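Local coordinates for proline dehydrogenase (Bradyrhizobium japonicum USDA 110, PDB 3HAZ) that oxidises proline to glutamate in two steps, joining an FAD-dependent proline dehydrogenase and an NAD-dependent 1-pyrroline-5-carboxylate dehydrogenase in one polypeptide, at the interface of chains A and B. Sequence-based numbering; all coordinates share one arbitrary frame. Chains: chain A/B, Proline dehydrogenase.

The interface of chains A and B. Residues chain A 568, 648, 981; chain B 932-935.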
loop_
_atom_site.group_PDB
_atom_site.type_symbol
_atom_site.label_atom_id
_atom_site.label_comp_id
_atom_site.label_asym_id
_atom_site.label_seq_id
_atom_site.Cartn_x
_atom_site.Cartn_y
_atom_site.Cartn_z
ATOM N N ARG A 568 -7.643 1.555 -38.682
ATOM C CA ARG A 568 -7.641 2.807 -37.933
ATOM C C ARG A 568 -8.825 2.927 -36.975
ATOM O O ARG A 568 -8.943 3.909 -36.236
ATOM C CB ARG A 568 -7.604 4.005 -38.890
ATOM C CG ARG A 568 -6.273 4.168 -39.604
ATOM C CD ARG A 568 -6.367 5.154 -40.763
ATOM N NE ARG A 568 -5.066 5.344 -41.402
ATOM C CZ ARG A 568 -4.495 4.466 -42.224
ATOM N NH1 ARG A 568 -3.306 4.726 -42.752
ATOM N NH2 ARG A 568 -5.110 3.327 -42.518
ATOM N N ARG A 648 0.346 -2.186 -35.466
ATOM C CA ARG A 648 -0.669 -1.842 -36.441
ATOM C C ARG A 648 -1.038 -3.075 -37.249
ATOM O O ARG A 648 -0.246 -4.010 -37.359
ATOM C CB ARG A 648 -0.148 -0.727 -37.352
ATOM C CG ARG A 648 0.459 0.442 -36.587
ATOM C CD ARG A 648 1.006 1.531 -37.513
ATOM N NE ARG A 648 0.050 1.899 -38.553
ATOM C CZ ARG A 648 -0.051 3.113 -39.090
ATOM N NH1 ARG A 648 -0.957 3.337 -40.034
ATOM N NH2 ARG A 648 0.739 4.103 -38.681
ATOM N N GLN A 981 5.604 -0.467 -34.974
ATOM C CA GLN A 981 6.027 0.853 -35.427
ATOM C C GLN A 981 6.539 1.672 -34.253
ATOM O O GLN A 981 5.839 1.851 -33.256
ATOM C CB GLN A 981 4.886 1.595 -36.121
ATOM C CG GLN A 981 5.291 2.960 -36.669
ATOM C CD GLN A 981 4.241 3.550 -37.585
ATOM O OE1 GLN A 981 3.202 4.023 -37.128
ATOM N NE2 GLN A 981 4.509 3.527 -38.891
ATOM N N ILE B 932 2.255 10.219 -39.869
ATOM C CA ILE B 932 2.392 9.005 -39.071
ATOM C C ILE B 932 1.198 8.074 -39.279
ATOM O O ILE B 932 1.369 6.870 -39.440
ATOM C CB ILE B 932 2.541 9.328 -37.577
ATOM C CG1 ILE B 932 3.922 9.930 -37.293
ATOM C CG2 ILE B 932 2.314 8.084 -36.730
ATOM C CD1 ILE B 932 4.041 10.563 -35.902
ATOM N N ASP B 933 -0.006 8.640 -39.285
ATOM C CA ASP B 933 -1.226 7.860 -39.478
ATOM C C ASP B 933 -1.244 7.156 -40.831
ATOM O O ASP B 933 -1.702 6.019 -40.954
ATOM C CB ASP B 933 -2.453 8.766 -39.373
ATOM C CG ASP B 933 -3.741 8.054 -39.758
ATOM O OD1 ASP B 933 -4.283 7.323 -38.904
ATOM O OD2 ASP B 933 -4.218 8.237 -40.907
ATOM N N ARG B 934 -0.737 7.847 -41.844
ATOM C CA ARG B 934 -0.816 7.379 -43.216
ATOM C C ARG B 934 0.212 6.290 -43.572
ATOM O O ARG B 934 -0.113 5.335 -44.279
ATOM C CB ARG B 934 -0.690 8.570 -44.169
ATOM C CG ARG B 934 -0.489 8.190 -45.619
ATOM C CD ARG B 934 -1.687 7.449 -46.175
ATOM N NE ARG B 934 -1.583 7.289 -47.621
ATOM C CZ ARG B 934 -2.136 8.111 -48.504
ATOM N NH1 ARG B 934 -1.980 7.887 -49.802
ATOM N NH2 ARG B 934 -2.841 9.159 -48.087
ATOM N N VAL B 935 1.439 6.431 -43.078
ATOM C CA VAL B 935 2.529 5.538 -43.473
ATOM C C VAL B 935 2.689 4.315 -42.556
ATOM O O VAL B 935 2.231 4.320 -41.412
ATOM C CB VAL B 935 3.870 6.288 -43.538
ATOM C CG1 VAL B 935 3.758 7.503 -44.441
ATOM C CG2 VAL B 935 4.319 6.687 -42.135
#
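A:Arg568 and A:Arg648 converge on the C-terminal end of helix 925-934 of chain B, where both guanidinium groups donate to the backbone carbonyl of B:Asp933. In A:Arg568 the chain leaves CB with CG beside the backbone N (chi1 -70°) and runs extended to NE, which carries the charged tip across to the partner. CG and CD slant across the carboxylate, A:Arg568 CD lying 3.5 Å from B:Asp933 OD1. A:Arg568 NE then makes a salt bridge and hydrogen bond to B:Asp933 OD2, 3.1 Å long. The acceptor lies nearly in the guanidinium plane, but the N-H comes from above the carboxylate, the two planes being 72° apart. A:Arg568 NH1 turns past the side chain to the main-chain B:Asp933 O, at 2.7 Å and rather bent (129° at H). The grip is therefore side-on, with one nitrogen on the carboxylate and another on the carbonyl.

The chain of A:Arg648 kinks about its third torsion, turning the guanidinium toward the helix end; A:Arg648 NH1 meets B:Asp933 O at 2.9 Å, from the face opposite A:Arg568 NH1. A:Arg648 NH2 donates to B:Ile932 O (2.9 Å) and to A:Gln981 OE1 (2.9 Å), both close to its guanidinium plane, so the glutamine amide probably helps to fix the rotation of this group. A:Gln981 NE2 adds a weak bond to B:Val935 O. Two cationic groups at a helix C-terminus would be expected to complement its dipole. An alanine at A:Arg568 would probably leave the B:Asp933 carboxylate without this charged mate and the carbonyl without its donor on that face, the A:Arg648 bond opposite remaining.

On chain A, a loop residue following helix 549-567 acts together with strands 641-649 and 978-986. The patch, from the aldehyde dehydrogenase family region of both chains, is part of a two-fold symmetric interface that probably reflects self-association; its centre is about 19 Å from the predicted catalytic B:Cys794.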